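Local coordinates for probable acetyltransferase (Agrobacterium tumefaciens, PDB 2GE3), which probably transfers the acetyl group of acetyl coenzyme A to an acceptor substrate that is not identified, at residues Phe61-Asp66 with Ala104-Arg109; Glu145-Asp150 with Tyr158-Asn163. All blocks are in the same frame, centred on the assembly; numbering follows the deposited sequence.

Overall arrangement
Contact 1 comes first along the chain and closes before contact 2 opens; their centres lie about 27 Å apart, on opposite sides of the chain's centre, with nearest atoms about 12 Å apart. Both reach the same mixed sheet. Contact 1 lays helix 102-117 against strand 60-65, next to the outermost strand 9-12, whereas contact 2 pairs strands 143-153 and 158-167 as a hairpin at the other margin of the sheet. Acetyl coenzyme A relates the two: Ala104 in contact 1 binds it directly, and the side chain of Ser161 in contact 2 is about 6 Å from it. The hairpin also meets the second subunit, so cofactor binding at the helix end and subunit contact at the hairpin are arranged on one sheet.

Contact 1 (Phe61-Asp66 with Ala104-Arg109); sequences FVAIAD and ARLMRR. With ACO (acetyl coenzyme *a), chain E.
Strand Phe61-Ala65 runs roughly antiparallel to helix Ala104-Arg109, their axes 148° apart in direction and 9.0 Å apart at closest approach, with Phe61 and Leu106 the nearest pair of CA atoms. This is helix-on-sheet packing in the GNAT fold, and the helix is the one whose N-terminal end holds acetyl coenzyme A. No hydrogen bond joins strand to helix; the contact is made by the side chains of Phe61, Ala63, Leu106 and Arg109, with the strand backbone.

Leu106 enters through one methyl. Its CD1 lies 3.8 Å from Ala63 N and 3.9 Å from Val62 C, so the leucine presses on the peptide link between those residues, and Ala63 CB receives the same methyl at 4.0 Å. Ile10 of the neighbouring strand also touches Leu106, which thus packs against two adjacent strands of the sheet.

Phe61 and Arg109 meet differently, their side chains crossing at about a right angle. Arg109 CB sits 4.1 Å above one face of the Phe61 ring, offset toward the rim, and beyond it the arginine bends at both chi2 (-68°) and chi3. The folded chain returns its NH2 to within 3.7 Å of Phe61 CE2. The ring and guanidinium planes are 72° apart, so the two groups are not stacked in parallel. Arg109 NH1 also makes a weak hydrogen bond to Ile10 O on strand 9-12.

The cofactor is held at the N-terminal end of the helix and in the loop before it. Gly101 and Gly103, together with Asn99, give backbone N-H groups to acetyl coenzyme A, consistent with the pyrophosphate-binding loop of GNAT enzymes. Ala104 continues the series: its N donates to phosphate oxygen O1A of the cofactor at 3.1 Å, while Ala104 CB rests 3.4 Å from that same O1A.

Contact 2 (Glu145-Asp150 with Tyr158-Asn163); sequences EGRARD and YIDSLN
Ala148 and Ser161 form a regular hydrogen-bonded pair of an antiparallel beta hairpin, exchanging two backbone bonds: Ala148 N to Ser161 O at 2.6 Å and Ser161 N to Ala148 O at 3.0 Å. Asn163 N donates to Gly146 O, and Asn163 O accepts from Glu145 N at 2.8 Å and, weakly, from Gly146 N. Two residues thus face one, a classic beta bulge.

Charged groups gather on Asp160. Its OD2 lies at the edge of two guanidiniums, near the plane of each: Arg149 NE makes a hydrogen-bonded salt bridge at 3.2 Å on the syn side, though 34° out of the carboxylate plane, and Arg147 NE a long one at 3.8 Å. OD1 instead accepts Asp150 N, from above the carboxylate plane, in a nearly straight bond (172°), tying the side chain to the corner of the chain.

A methyl covers one guanidinium face: Arg147 and Leu162 lie side by side, pointing the same way, and Leu162 CD2 sits 3.8 Å above the centre of the Arg147 guanidinium. Asp150 packs obliquely on Tyr158, its OD1 3.4 Å from Tyr158 CB, while its OD2 bonds to His120 of the second subunit.

Glu145 OE2 forms a salt bridge with Arg121 of its own chain, and OE1 with Arg149 NE of the second subunit. Strand 158-167 lies between 143-153 and 121-127, where Asn163 OD1 accepts a hydrogen bond from Ser125 OG.

Contact 1 (Phe61-Asp66 with Ala104-Arg109)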
ATOM      1  N   PHE A  61      18.608   0.797  -8.707  1.00 32.59           N
ATOM      2  CA  PHE A  61      19.738   0.268  -9.461  1.00 32.32           C
ATOM      3  C   PHE A  61      19.289  -0.163 -10.836  1.00 33.67           C
ATOM      4  O   PHE A  61      18.161  -0.643 -11.011  1.00 32.97           O
ATOM      5  CB  PHE A  61      20.344  -0.929  -8.682  1.00 32.22           C
ATOM      6  CG  PHE A  61      21.133  -0.506  -7.476  1.00 31.03           C
ATOM      7  CD1 PHE A  61      20.494  -0.111  -6.288  1.00 27.91           C
ATOM      8  CD2 PHE A  61      22.511  -0.396  -7.563  1.00 30.19           C
ATOM      9  CE1 PHE A  61      21.273   0.408  -5.188  1.00 29.42           C
ATOM     10  CE2 PHE A  61      23.257   0.081  -6.498  1.00 28.29           C
ATOM     11  CZ  PHE A  61      22.638   0.489  -5.318  1.00 26.50           C
ATOM     12  N   VAL A  62      20.193  -0.024 -11.823  1.00 34.63           N
ATOM     13  CA  VAL A  62      19.875  -0.449 -13.201  1.00 33.01           C
ATOM     14  C   VAL A  62      20.864  -1.490 -13.644  1.00 32.93           C
ATOM     15  O   VAL A  62      21.999  -1.463 -13.189  1.00 31.37           O
ATOM     16  CB  VAL A  62      19.732   0.713 -14.175  1.00 32.70           C
ATOM     17  CG1 VAL A  62      18.408   1.368 -13.880  1.00 32.52           C
ATOM     18  CG2 VAL A  62      21.011   1.675 -14.120  1.00 28.45           C
ATOM     19  N   ALA A  63      20.410  -2.446 -14.454  1.00 31.60           N
ATOM     20  CA  ALA A  63      21.383  -3.304 -15.100  1.00 30.72           C
ATOM     21  C   ALA A  63      21.545  -2.827 -16.515  1.00 31.44           C
ATOM     22  O   ALA A  63      20.579  -2.711 -17.256  1.00 32.01           O
ATOM     23  CB  ALA A  63      20.979  -4.746 -15.039  1.00 29.27           C
ATOM     24  N   ILE A  64      22.801  -2.637 -16.895  1.00 33.45           N
ATOM     25  CA  ILE A  64      23.170  -2.028 -18.141  1.00 34.95           C
ATOM     26  C   ILE A  64      23.902  -3.036 -19.066  1.00 36.59           C
ATOM     27  O   ILE A  64      24.925  -3.682 -18.647  1.00 35.09           O
ATOM     28  CB  ILE A  64      24.056  -0.756 -17.888  1.00 35.68           C
ATOM     29  CG1 ILE A  64      23.117   0.420 -17.729  1.00 35.55           C
ATOM     30  CG2 ILE A  64      24.900  -0.394 -19.140  1.00 35.96           C
ATOM     31  CD1 ILE A  64      23.027   0.741 -16.515  1.00 37.62           C
ATOM     32  N   ALA A  65      23.367  -3.200 -20.269  1.00 35.26           N
ATOM     33  CA  ALA A  65      24.048  -4.039 -21.262  1.00 37.01           C
ATOM     34  C   ALA A  65      24.098  -3.312 -22.622  1.00 37.76           C
ATOM     35  O   ALA A  65      23.067  -2.888 -23.186  1.00 36.52           O
ATOM     36  CB  ALA A  65      23.382  -5.463 -21.406  1.00 34.74           C
ATOM     37  N   ASP A  66      25.323  -3.138 -23.109  1.00 40.74           N
ATOM     38  CA  ASP A  66      25.585  -2.354 -24.352  1.00 42.25           C
ATOM     39  C   ASP A  66      24.904  -0.986 -24.306  1.00 41.24           C
ATOM     40  O   ASP A  66      24.145  -0.608 -25.193  1.00 40.26           O
ATOM     41  CB  ASP A  66      25.165  -3.159 -25.582  1.00 43.58           C
ATOM     42  CG  ASP A  66      26.085  -4.406 -25.817  1.00 50.45           C
ATOM     43  OD1 ASP A  66      27.356  -4.253 -25.908  1.00 59.17           O
ATOM     44  OD2 ASP A  66      25.530  -5.530 -25.937  1.00 56.66           O
ATOM     45  N   ALA A 104      19.020 -11.796  -8.919  1.00 24.84           N
ATOM     46  CA  ALA A 104      19.682 -12.033  -7.628  1.00 26.58           C
ATOM     47  C   ALA A 104      20.729 -11.004  -7.375  1.00 27.79           C
ATOM     48  O   ALA A 104      20.751 -10.437  -6.297  1.00 29.82           O
ATOM     49  CB  ALA A 104      20.223 -13.442  -7.564  1.00 24.40           C
ATOM     50  N   ARG A 105      21.513 -10.641  -8.413  1.00 27.35           N
ATOM     51  CA  ARG A 105      22.547  -9.620  -8.251  1.00 26.43           C
ATOM     52  C   ARG A 105      22.001  -8.237  -8.043  1.00 26.62           C
ATOM     53  O   ARG A 105      22.475  -7.498  -7.217  1.00 25.28           O
ATOM     54  CB  ARG A 105      23.506  -9.553  -9.489  1.00 22.71           C
ATOM     55  CG  ARG A 105      24.349 -10.797  -9.830  1.00 24.37           C
ATOM     56  CD  ARG A 105      25.479 -10.265 -10.677  1.00 35.28           C
ATOM     57  NE  ARG A 105      25.344 -10.500 -12.038  1.00 43.20           N
ATOM     58  CZ  ARG A 105      25.816  -9.722 -13.012  1.00 45.26           C
ATOM     59  NH1 ARG A 105      26.393  -8.543 -12.799  1.00 42.77           N
ATOM     60  NH2 ARG A 105      25.641 -10.156 -14.244  1.00 42.86           N
ATOM     61  N   LEU A 106      21.041  -7.849  -8.857  1.00 28.52           N
ATOM     62  CA  LEU A 106      20.355  -6.549  -8.668  1.00 29.91           C
ATOM     63  C   LEU A 106      19.703  -6.426  -7.283  1.00 31.16           C
ATOM     64  O   LEU A 106      19.827  -5.366  -6.643  1.00 31.11           O
ATOM     65  CB  LEU A 106      19.264  -6.428  -9.715  1.00 29.27           C
ATOM     66  CG  LEU A 106      18.947  -5.327 -10.734  1.00 31.70           C
ATOM     67  CD1 LEU A 106      20.048  -4.383 -11.162  1.00 29.63           C
ATOM     68  CD2 LEU A 106      18.249  -6.069 -11.978  1.00 30.46           C
HETATM   69  N   MSE A 107      19.008  -7.478  -6.820  1.00 30.25           N
HETATM   70  CA  MSE A 107      18.434  -7.485  -5.481  1.00 35.40           C
HETATM   71  C   MSE A 107      19.454  -7.324  -4.371  1.00 31.74           C
HETATM   72  O   MSE A 107      19.256  -6.518  -3.518  1.00 29.34           O
HETATM   73  CB  MSE A 107      17.681  -8.776  -5.199  1.00 33.23           C
HETATM   74  CG  MSE A 107      16.400  -8.573  -4.332  1.00 44.56           C
HETATM   75 SE   MSE A 107      15.103 -10.044  -4.924  1.00 54.95          SE
HETATM   76  CE  MSE A 107      15.815  -9.907  -6.647  1.00 57.69           C
ATOM     77  N   ARG A 108      20.548  -8.114  -4.386  1.00 31.27           N
ATOM     78  CA  ARG A 108      21.622  -7.954  -3.413  1.00 30.51           C
ATOM     79  C   ARG A 108      22.193  -6.571  -3.265  1.00 30.85           C
ATOM     80  O   ARG A 108      22.492  -6.126  -2.135  1.00 29.70           O
ATOM     81  CB  ARG A 108      22.753  -8.973  -3.691  1.00 31.71           C
ATOM     82  CG  ARG A 108      22.207 -10.350  -3.613  1.00 30.31           C
ATOM     83  CD  ARG A 108      23.086 -11.420  -3.140  1.00 32.21           C
ATOM     84  NE  ARG A 108      22.978 -12.536  -4.045  1.00 32.71           N
ATOM     85  CZ  ARG A 108      22.398 -13.707  -3.837  1.00 39.79           C
ATOM     86  NH1 ARG A 108      21.768 -14.087  -2.631  1.00 40.57           N
ATOM     87  NH2 ARG A 108      22.505 -14.541  -4.885  1.00 31.53           N
ATOM     88  N   ARG A 109      22.460  -5.929  -4.401  1.00 30.21           N
ATOM     89  CA  ARG A 109      22.969  -4.561  -4.393  1.00 29.60           C
ATOM     90  C   ARG A 109      21.933  -3.604  -3.825  1.00 30.39           C
ATOM     91  O   ARG A 109      22.266  -2.645  -3.093  1.00 31.00           O
ATOM     92  CB  ARG A 109      23.335  -4.095  -5.808  1.00 29.25           C
ATOM     93  CG  ARG A 109      24.674  -4.761  -6.358  1.00 29.72           C
ATOM     94  CD  ARG A 109      25.899  -4.198  -5.514  1.00 31.39           C
ATOM     95  NE  ARG A 109      26.114  -2.755  -5.769  1.00 36.18           N
ATOM     96  CZ  ARG A 109      26.640  -2.265  -6.906  1.00 41.68           C
ATOM     97  NH1 ARG A 109      26.953  -3.085  -7.929  1.00 41.93           N
ATOM     98  NH2 ARG A 109      26.816  -0.956  -7.052  1.00 40.48           N
TER
HETATM   99  N1A ACO E1301       9.568 -21.890 -11.305  1.00 27.30           N
HETATM  100  C2A ACO E1301      10.297 -22.059 -10.202  1.00 26.45           C
HETATM  101  N3A ACO E1301      11.530 -21.530 -10.103  1.00 28.57           N
HETATM  102  C4A ACO E1301      12.075 -20.839 -11.136  1.00 24.63           C
HETATM  103  C5A ACO E1301      11.336 -20.603 -12.341  1.00 27.84           C
HETATM  104  C6A ACO E1301      10.001 -21.189 -12.396  1.00 28.23           C
HETATM  105  N6A ACO E1301       9.269 -20.944 -13.561  1.00 27.35           N
HETATM  106  N7A ACO E1301      12.155 -19.919 -13.236  1.00 25.35           N
HETATM  107  C8A ACO E1301      13.318 -19.666 -12.634  1.00 23.91           C
HETATM  108  N9A ACO E1301      13.270 -20.248 -11.405  1.00 27.10           N
HETATM  109  C1B ACO E1301      14.331 -20.160 -10.435  1.00 26.83           C
HETATM  110  C2B ACO E1301      15.747 -20.300 -10.970  1.00 28.46           C
HETATM  111  O2B ACO E1301      16.066 -21.704 -10.858  1.00 29.50           O
HETATM  112  C3B ACO E1301      16.417 -19.387  -9.933  1.00 32.14           C
HETATM  113  O3B ACO E1301      16.437 -20.069  -8.670  1.00 39.90           O
HETATM  114  P3B ACO E1301      17.625 -21.059  -8.119  1.00 43.51           P
HETATM  115  O7A ACO E1301      17.718 -22.351  -8.922  1.00 49.48           O
HETATM  116  O8A ACO E1301      16.998 -21.304  -6.744  1.00 46.38           O
HETATM  117  O9A ACO E1301      18.890 -20.308  -8.374  1.00 45.26           O
HETATM  118  C4B ACO E1301      15.447 -18.229  -9.687  1.00 29.90           C
HETATM  119  O4B ACO E1301      14.169 -18.807  -9.920  1.00 28.96           O
HETATM  120  C5B ACO E1301      15.656 -17.079 -10.711  1.00 29.70           C
HETATM  121  O5B ACO E1301      16.816 -16.356 -10.330  1.00 21.21           O
HETATM  122  P1A ACO E1301      17.482 -15.243 -11.173  1.00 26.44           P
HETATM  123  O1A ACO E1301      18.292 -14.513 -10.169  1.00 29.36           O
HETATM  124  O2A ACO E1301      18.021 -16.089 -12.307  1.00 29.82           O
HETATM  125  O3A ACO E1301      16.174 -14.386 -11.606  1.00 24.09           O
HETATM  126  P2A ACO E1301      15.962 -13.367 -12.774  1.00 25.95           P
HETATM  127  O4A ACO E1301      17.175 -12.724 -13.370  1.00 28.81           O
HETATM  128  O5A ACO E1301      15.059 -14.109 -13.721  1.00 23.99           O
HETATM  129  O6A ACO E1301      15.125 -12.184 -11.992  1.00 24.13           O
HETATM  130  CBP ACO E1301      12.745 -11.621 -11.967  1.00 26.35           C
HETATM  131  CCP ACO E1301      13.853 -12.527 -11.402  1.00 20.44           C
HETATM  132  CDP ACO E1301      11.386 -12.168 -11.416  1.00 19.66           C
HETATM  133  CEP ACO E1301      12.958 -10.162 -11.567  1.00 22.53           C
HETATM  134  CAP ACO E1301      12.743 -11.559 -13.548  1.00 25.06           C
HETATM  135  OAP ACO E1301      12.572 -12.887 -13.977  1.00 23.00           O
HETATM  136  C9P ACO E1301      11.698 -10.742 -14.256  1.00 24.39           C
HETATM  137  O9P ACO E1301      11.920  -9.560 -14.515  1.00 26.41           O
HETATM  138  N8P ACO E1301      10.540 -11.330 -14.618  1.00 22.09           N
HETATM  139  C7P ACO E1301       9.474 -10.489 -15.210  1.00 18.57           C
HETATM  140  C6P ACO E1301       9.015  -9.352 -14.322  1.00 19.76           C
HETATM  141  C5P ACO E1301       8.725  -9.652 -12.871  1.00 19.64           C
HETATM  142  O5P ACO E1301       8.206 -10.700 -12.497  1.00 23.36           O
HETATM  143  N4P ACO E1301       9.008  -8.668 -12.007  1.00 24.43           N
HETATM  144  C3P ACO E1301       9.092  -8.930 -10.585  1.00 29.40           C
HETATM  145  C2P ACO E1301       7.714  -9.250 -10.058  1.00 42.06           C
HETATM  146  S1P ACO E1301       6.690  -7.801 -10.117  1.00 51.74           S
HETATM  147  C   ACO E1301       6.091  -8.540  -8.744  1.00 46.42           C
HETATM  148  O   ACO E1301       6.816  -9.298  -8.158  1.00 44.11           O
HETATM  149  CH3 ACO E1301       4.715  -8.098  -8.313  1.00 47.99           C

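Contact 2 (Glu145-Asp150 with Tyr158-Asn163)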
ATOM      1  N   GLU A 145       4.417 -13.641   4.153  1.00 26.37           N
ATOM      2  CA  GLU A 145       3.684 -12.949   5.208  1.00 27.85           C
ATOM      3  C   GLU A 145       2.205 -13.083   5.065  1.00 28.19           C
ATOM      4  O   GLU A 145       1.541 -12.679   5.977  1.00 30.43           O
ATOM      5  CB  GLU A 145       3.988 -11.452   5.266  1.00 25.94           C
ATOM      6  CG  GLU A 145       5.369 -11.210   5.856  1.00 28.95           C
ATOM      7  CD  GLU A 145       5.535  -9.762   6.323  1.00 29.29           C
ATOM      8  OE1 GLU A 145       6.223  -9.548   7.347  1.00 24.23           O
ATOM      9  OE2 GLU A 145       4.957  -8.845   5.641  1.00 29.42           O
ATOM     10  N   GLY A 146       1.733 -13.623   3.936  1.00 26.37           N
ATOM     11  CA  GLY A 146       0.372 -13.972   3.735  1.00 24.71           C
ATOM     12  C   GLY A 146      -0.098 -13.851   2.307  1.00 25.58           C
ATOM     13  O   GLY A 146       0.642 -13.391   1.469  1.00 24.66           O
ATOM     14  N   ARG A 147      -1.365 -14.229   2.035  1.00 26.31           N
ATOM     15  CA  ARG A 147      -1.848 -14.440   0.664  1.00 26.64           C
ATOM     16  C   ARG A 147      -3.066 -13.532   0.563  1.00 27.05           C
ATOM     17  O   ARG A 147      -3.932 -13.562   1.408  1.00 27.49           O
ATOM     18  CB  ARG A 147      -2.209 -15.903   0.549  1.00 27.40           C
ATOM     19  CG  ARG A 147      -2.948 -16.307  -0.639  1.00 30.74           C
ATOM     20  CD  ARG A 147      -2.995 -17.811  -0.642  1.00 37.23           C
ATOM     21  NE  ARG A 147      -2.653 -18.391  -1.939  1.00 43.66           N
ATOM     22  CZ  ARG A 147      -1.548 -19.125  -2.141  1.00 46.06           C
ATOM     23  NH1 ARG A 147      -0.718 -19.413  -1.141  1.00 45.36           N
ATOM     24  NH2 ARG A 147      -1.267 -19.583  -3.335  1.00 47.80           N
ATOM     25  N   ALA A 148      -3.097 -12.661  -0.429  1.00 26.59           N
ATOM     26  CA  ALA A 148      -4.267 -11.823  -0.640  1.00 25.28           C
ATOM     27  C   ALA A 148      -5.194 -12.411  -1.727  1.00 24.09           C
ATOM     28  O   ALA A 148      -4.815 -12.399  -2.831  1.00 22.85           O
ATOM     29  CB  ALA A 148      -3.776 -10.387  -1.001  1.00 24.43           C
ATOM     30  N   ARG A 149      -6.423 -12.855  -1.410  1.00 23.83           N
ATOM     31  CA  ARG A 149      -7.252 -13.566  -2.375  1.00 26.44           C
ATOM     32  C   ARG A 149      -7.897 -12.600  -3.362  1.00 25.08           C
ATOM     33  O   ARG A 149      -8.514 -11.652  -2.938  1.00 22.60           O
ATOM     34  CB  ARG A 149      -8.398 -14.375  -1.692  1.00 26.92           C
ATOM     35  CG  ARG A 149      -7.943 -15.127  -0.410  1.00 35.36           C
ATOM     36  CD  ARG A 149      -7.191 -16.496  -0.707  1.00 42.79           C
ATOM     37  NE  ARG A 149      -7.711 -17.275  -1.863  1.00 49.60           N
ATOM     38  CZ  ARG A 149      -8.796 -18.085  -1.878  1.00 56.43           C
ATOM     39  NH1 ARG A 149      -9.552 -18.327  -0.799  1.00 55.61           N
ATOM     40  NH2 ARG A 149      -9.119 -18.716  -3.005  1.00 58.99           N
ATOM     41  N   ASP A 150      -7.832 -12.914  -4.652  1.00 23.73           N
ATOM     42  CA  ASP A 150      -8.432 -12.029  -5.659  1.00 24.75           C
ATOM     43  C   ASP A 150      -7.933 -10.557  -5.588  1.00 23.38           C
ATOM     44  O   ASP A 150      -8.678  -9.660  -5.824  1.00 23.72           O
ATOM     45  CB  ASP A 150      -9.965 -12.005  -5.554  1.00 21.99           C
ATOM     46  CG  ASP A 150     -10.626 -13.353  -5.877  1.00 25.69           C
ATOM     47  OD1 ASP A 150      -9.860 -14.281  -6.321  1.00 24.57           O
ATOM     48  OD2 ASP A 150     -11.930 -13.451  -5.680  1.00 24.61           O
ATOM     49  N   TYR A 158      -9.333 -12.787 -11.875  1.00 30.14           N
ATOM     50  CA  TYR A 158      -8.743 -12.588 -10.530  1.00 30.13           C
ATOM     51  C   TYR A 158      -7.524 -13.445 -10.246  1.00 29.25           C
ATOM     52  O   TYR A 158      -7.573 -14.656 -10.408  1.00 29.33           O
ATOM     53  CB  TYR A 158      -9.773 -12.863  -9.420  1.00 30.19           C
ATOM     54  CG  TYR A 158     -10.937 -11.908  -9.425  1.00 31.07           C
ATOM     55  CD1 TYR A 158     -12.239 -12.378  -9.496  1.00 32.60           C
ATOM     56  CD2 TYR A 158     -10.736 -10.522  -9.398  1.00 29.34           C
ATOM     57  CE1 TYR A 158     -13.319 -11.491  -9.574  1.00 31.97           C
ATOM     58  CE2 TYR A 158     -11.832  -9.628  -9.423  1.00 27.83           C
ATOM     59  CZ  TYR A 158     -13.095 -10.107  -9.518  1.00 30.55           C
ATOM     60  OH  TYR A 158     -14.157  -9.208  -9.600  1.00 32.56           O
ATOM     61  N   ILE A 159      -6.476 -12.799  -9.745  1.00 29.52           N
ATOM     62  CA  ILE A 159      -5.193 -13.410  -9.317  1.00 29.14           C
ATOM     63  C   ILE A 159      -4.987 -13.125  -7.813  1.00 27.44           C
ATOM     64  O   ILE A 159      -5.192 -12.011  -7.336  1.00 25.30           O
ATOM     65  CB  ILE A 159      -3.932 -12.782 -10.101  1.00 29.23           C
ATOM     66  CG1 ILE A 159      -4.201 -12.588 -11.591  1.00 34.79           C
ATOM     67  CG2 ILE A 159      -2.666 -13.596  -9.958  1.00 30.84           C
ATOM     68  CD1 ILE A 159      -4.781 -13.763 -12.205  1.00 36.88           C
ATOM     69  N   ASP A 160      -4.577 -14.141  -7.080  1.00 26.41           N
ATOM     70  CA  ASP A 160      -4.020 -13.939  -5.750  1.00 26.04           C
ATOM     71  C   ASP A 160      -2.668 -13.259  -5.763  1.00 25.97           C
ATOM     72  O   ASP A 160      -1.836 -13.372  -6.686  1.00 24.13           O
ATOM     73  CB  ASP A 160      -3.915 -15.297  -5.059  1.00 27.17           C
ATOM     74  CG  ASP A 160      -5.308 -15.912  -4.772  1.00 27.06           C
ATOM     75  OD1 ASP A 160      -6.321 -15.390  -5.254  1.00 27.23           O
ATOM     76  OD2 ASP A 160      -5.401 -16.921  -4.064  1.00 32.50           O
ATOM     77  N   SER A 161      -2.436 -12.545  -4.701  1.00 25.84           N
ATOM     78  CA  SER A 161      -1.138 -11.897  -4.544  1.00 27.48           C
ATOM     79  C   SER A 161      -0.536 -12.444  -3.229  1.00 25.37           C
ATOM     80  O   SER A 161      -1.252 -12.725  -2.299  1.00 25.46           O
ATOM     81  CB  SER A 161      -1.328 -10.372  -4.440  1.00 26.97           C
ATOM     82  OG  SER A 161      -0.167  -9.766  -4.928  1.00 36.76           O
ATOM     83  N   LEU A 162       0.763 -12.615  -3.177  1.00 25.00           N
ATOM     84  CA  LEU A 162       1.464 -13.027  -1.955  1.00 23.60           C
ATOM     85  C   LEU A 162       2.229 -11.882  -1.456  1.00 23.24           C
ATOM     86  O   LEU A 162       2.970 -11.216  -2.217  1.00 22.61           O
ATOM     87  CB  LEU A 162       2.472 -14.150  -2.230  1.00 21.86           C
ATOM     88  CG  LEU A 162       1.887 -15.418  -2.894  1.00 19.39           C
ATOM     89  CD1 LEU A 162       2.928 -16.541  -3.066  1.00 19.17           C
ATOM     90  CD2 LEU A 162       0.601 -15.962  -2.209  1.00 19.97           C
ATOM     91  N   ASN A 163       2.110 -11.666  -0.165  1.00 22.93           N
ATOM     92  CA  ASN A 163       2.928 -10.613   0.490  1.00 23.73           C
ATOM     93  C   ASN A 163       4.119 -11.210   1.119  1.00 23.04           C
ATOM     94  O   ASN A 163       4.003 -12.215   1.772  1.00 23.37           O
ATOM     95  CB  ASN A 163       2.131  -9.919   1.604  1.00 25.48           C
ATOM     96  CG  ASN A 163       1.006  -9.137   1.028  1.00 29.56           C
ATOM     97  OD1 ASN A 163       1.274  -8.331   0.199  1.00 33.30           O
ATOM     98  ND2 ASN A 163      -0.255  -9.464   1.358  1.00 33.45           N
TER